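Local structure of armadillo repeat protein arm00016 (Synthetic construct, 4D4E) at residues A[168-173]-A[212-217]. The protein probably binds extended peptides in a modular way, as a computationally designed armadillo repeat protein. Sequence-based numbering, arbitrary orientation.
Sequences GNNEQI and NEMKQK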
ATOM      1  N   GLY A 168       0.570  12.924  -1.308  1.00 24.51           N
ATOM      2  CA  GLY A 168       1.270  13.386  -2.508  1.00 26.07           C
ATOM      3  C   GLY A 168       0.885  14.823  -2.871  1.00 28.19           C
ATOM      4  O   GLY A 168       0.540  15.647  -1.983  1.00 27.29           O
ATOM      5  N   ASN A 169       0.991  15.125  -4.167  1.00 27.82           N
ATOM      6  CA  ASN A 169       0.933  16.509  -4.663  1.00 28.70           C
ATOM      7  C   ASN A 169      -0.503  16.828  -5.010  1.00 29.07           C
ATOM      8  O   ASN A 169      -1.371  15.928  -4.962  1.00 27.89           O
ATOM      9  CB  ASN A 169       1.929  16.696  -5.822  1.00 27.11           C
ATOM     10  CG  ASN A 169       1.535  15.962  -7.100  1.00 27.75           C
ATOM     11  OD1 ASN A 169       0.344  15.822  -7.434  1.00 27.01           O
ATOM     12  ND2 ASN A 169       2.548  15.608  -7.904  1.00 28.46           N
ATOM     13  N   ASN A 170      -0.812  18.062  -5.336  1.00 28.55           N
ATOM     14  CA  ASN A 170      -2.227  18.364  -5.469  1.00 32.90           C
ATOM     15  C   ASN A 170      -2.836  17.744  -6.734  1.00 32.03           C
ATOM     16  O   ASN A 170      -4.003  17.410  -6.760  1.00 32.11           O
ATOM     17  CB  ASN A 170      -2.509  19.868  -5.263  1.00 35.99           C
ATOM     18  CG  ASN A 170      -2.563  20.262  -3.758  1.00 42.36           C
ATOM     19  OD1 ASN A 170      -3.242  19.617  -2.895  1.00 41.90           O
ATOM     20  ND2 ASN A 170      -1.906  21.363  -3.448  1.00 46.70           N
ATOM     21  N   GLU A 171      -2.012  17.485  -7.743  1.00 30.56           N
ATOM     22  CA  GLU A 171      -2.476  16.696  -8.877  1.00 32.86           C
ATOM     23  C   GLU A 171      -2.988  15.284  -8.380  1.00 31.20           C
ATOM     24  O   GLU A 171      -4.086  14.830  -8.735  1.00 27.20           O
ATOM     25  CB  GLU A 171      -1.329  16.550  -9.895  1.00 35.97           C
ATOM     26  CG  GLU A 171      -1.607  15.540 -10.959  1.00 43.03           C
ATOM     27  CD  GLU A 171      -0.855  15.829 -12.216  1.00 44.45           C
ATOM     28  OE1 GLU A 171       0.377  15.679 -12.222  1.00 42.24           O
ATOM     29  OE2 GLU A 171      -1.520  16.209 -13.190  1.00 47.79           O
ATOM     30  N   GLN A 172      -2.204  14.635  -7.520  1.00 29.95           N
ATOM     31  CA  GLN A 172      -2.478  13.223  -7.131  1.00 29.72           C
ATOM     32  C   GLN A 172      -3.688  13.151  -6.244  1.00 31.14           C
ATOM     33  O   GLN A 172      -4.482  12.172  -6.301  1.00 29.99           O
ATOM     34  CB  GLN A 172      -1.258  12.653  -6.457  1.00 27.09           C
ATOM     35  CG  GLN A 172      -0.159  12.591  -7.504  1.00 26.29           C
ATOM     36  CD  GLN A 172       1.222  12.436  -6.949  1.00 27.37           C
ATOM     37  OE1 GLN A 172       1.502  12.730  -5.764  1.00 25.82           O
ATOM     38  NE2 GLN A 172       2.144  12.011  -7.826  1.00 30.55           N
ATOM     39  N   ILE A 173      -3.838  14.207  -5.433  1.00 27.89           N
ATOM     40  CA  ILE A 173      -4.995  14.326  -4.567  1.00 30.40           C
ATOM     41  C   ILE A 173      -6.260  14.462  -5.423  1.00 31.22           C
ATOM     42  O   ILE A 173      -7.265  13.816  -5.137  1.00 28.11           O
ATOM     43  CB  ILE A 173      -4.847  15.485  -3.548  1.00 30.17           C
ATOM     44  CG1 ILE A 173      -3.793  15.145  -2.477  1.00 29.42           C
ATOM     45  CG2 ILE A 173      -6.175  15.762  -2.855  1.00 32.11           C
ATOM     46  CD1 ILE A 173      -3.436  16.336  -1.604  1.00 32.57           C
ATOM     47  N   ASN A 212      -9.762  24.398  -1.628  1.00 65.23           N
ATOM     48  CA  ASN A 212     -11.060  24.595  -0.983  1.00 58.19           C
ATOM     49  C   ASN A 212     -12.158  23.862  -1.703  1.00 58.23           C
ATOM     50  O   ASN A 212     -13.205  23.505  -1.112  1.00 54.14           O
ATOM     51  CB  ASN A 212     -11.351  26.079  -0.832  1.00 61.43           C
ATOM     52  CG  ASN A 212     -10.349  26.752   0.078  1.00 61.33           C
ATOM     53  OD1 ASN A 212      -9.138  26.543  -0.052  1.00 60.89           O
ATOM     54  ND2 ASN A 212     -10.845  27.531   1.023  1.00 56.63           N
ATOM     55  N   GLU A 213     -11.900  23.628  -2.985  1.00 51.96           N
ATOM     56  CA  GLU A 213     -12.534  22.547  -3.700  1.00 50.17           C
ATOM     57  C   GLU A 213     -12.369  21.259  -2.889  1.00 46.60           C
ATOM     58  O   GLU A 213     -13.315  20.505  -2.715  1.00 42.21           O
ATOM     59  CB  GLU A 213     -11.852  22.361  -5.059  1.00 57.32           C
ATOM     60  CG  GLU A 213     -12.590  21.432  -6.003  1.00 65.60           C
ATOM     61  CD  GLU A 213     -13.954  21.976  -6.365  1.00 69.35           C
ATOM     62  OE1 GLU A 213     -14.026  22.880  -7.217  1.00 69.39           O
ATOM     63  OE2 GLU A 213     -14.950  21.499  -5.784  1.00 79.61           O
ATOM     64  N   MET A 214     -11.167  20.989  -2.408  1.00 43.23           N
ATOM     65  CA  MET A 214     -10.941  19.684  -1.727  1.00 42.15           C
ATOM     66  C   MET A 214     -11.563  19.651  -0.334  1.00 39.47           C
ATOM     67  O   MET A 214     -12.232  18.687   0.002  1.00 36.26           O
ATOM     68  CB  MET A 214      -9.475  19.296  -1.736  1.00 40.60           C
ATOM     69  CG  MET A 214      -8.970  19.090  -3.160  1.00 39.01           C
ATOM     70  SD  MET A 214      -7.222  19.083  -2.959  1.00 44.53           S
ATOM     71  CE  MET A 214      -6.664  18.832  -4.677  1.00 46.25           C
ATOM     72  N   LYS A 215     -11.417  20.748   0.416  1.00 39.97           N
ATOM     73  CA  LYS A 215     -12.114  20.903   1.688  1.00 38.86           C
ATOM     74  C   LYS A 215     -13.633  20.771   1.483  1.00 43.65           C
ATOM     75  O   LYS A 215     -14.317  20.172   2.306  1.00 40.20           O
ATOM     76  CB  LYS A 215     -11.786  22.220   2.360  1.00 38.46           C
ATOM     77  CG  LYS A 215     -10.344  22.453   2.780  1.00 37.95           C
ATOM     78  CD  LYS A 215     -10.234  23.896   3.318  1.00 36.02           C
ATOM     79  CE  LYS A 215      -8.936  24.172   4.068  1.00 37.32           C
ATOM     80  NZ  LYS A 215      -7.725  23.795   3.289  1.00 35.30           N
ATOM     81  N   GLN A 216     -14.160  21.308   0.384  1.00 45.70           N
ATOM     82  CA  GLN A 216     -15.609  21.317   0.147  1.00 45.52           C
ATOM     83  C   GLN A 216     -16.083  19.942  -0.214  1.00 41.80           C
ATOM     84  O   GLN A 216     -17.143  19.497   0.227  1.00 43.24           O
ATOM     85  CB  GLN A 216     -15.968  22.348  -0.939  1.00 53.81           C
ATOM     86  CG  GLN A 216     -17.288  22.128  -1.682  1.00 66.46           C
ATOM     87  CD  GLN A 216     -17.300  22.811  -3.057  1.00 77.30           C
ATOM     88  OE1 GLN A 216     -17.312  24.045  -3.149  1.00 70.97           O
ATOM     89  NE2 GLN A 216     -17.281  22.009  -4.131  1.00 74.07           N
ATOM     90  N   LYS A 217     -15.277  19.248  -1.006  1.00 40.55           N
ATOM     91  CA  LYS A 217     -15.555  17.839  -1.350  1.00 39.38           C
ATOM     92  C   LYS A 217     -15.645  16.926  -0.074  1.00 35.29           C
ATOM     93  O   LYS A 217     -16.586  16.059   0.045  1.00 31.00           O
ATOM     94  CB  LYS A 217     -14.496  17.312  -2.316  1.00 39.34           C
ATOM     95  CG  LYS A 217     -14.560  17.850  -3.750  1.00 47.03           C
ATOM     96  CD  LYS A 217     -15.656  17.188  -4.574  1.00 49.25           C
ATOM     97  CE  LYS A 217     -15.897  17.938  -5.891  1.00 56.92           C
ATOM     98  NZ  LYS A 217     -15.483  17.138  -7.083  1.00 56.86           N
TER
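The capping bond from Q172 N to N169 OD1, 2.8 Å long, secures the start of helix 170-178, where N170 and I173 receive the side chain of M214. In return, N169 N donates to Q172 OE1 at 2.9 Å, nearly straight at 167°, which completes a capping box. The amide of Q172 is fixed further through NE2, which reaches N128 O and Q132 OE1 on the side of helix 128-136. Toward helix 212-221 the helix start presents a mixed face, the I173 methyl CG2 beside N170 O and OD1. M214 runs fully extended beyond CG (chi2 165°, chi3 180°) and spans the gap between segments 168-173 and 212-217, whose nearest CA atoms, those of I173 and M214, are 8.5 Å apart. In this all-helical armadillo solenoid the methionine joins the starts of helices 170-178 and 212-221, 42 residues apart in the chain. M214 SD lies 3.5 Å from I173 CG2, and M214 CE 3.6 Å from the same methyl, the two side chains meeting at about a right angle. I173 CG2 stands anti to the backbone N, which brings this branch to the sulfur. M214 CE also settles 3.7 Å from N170 O, with OD1 of the exposed N170 beside the thioether.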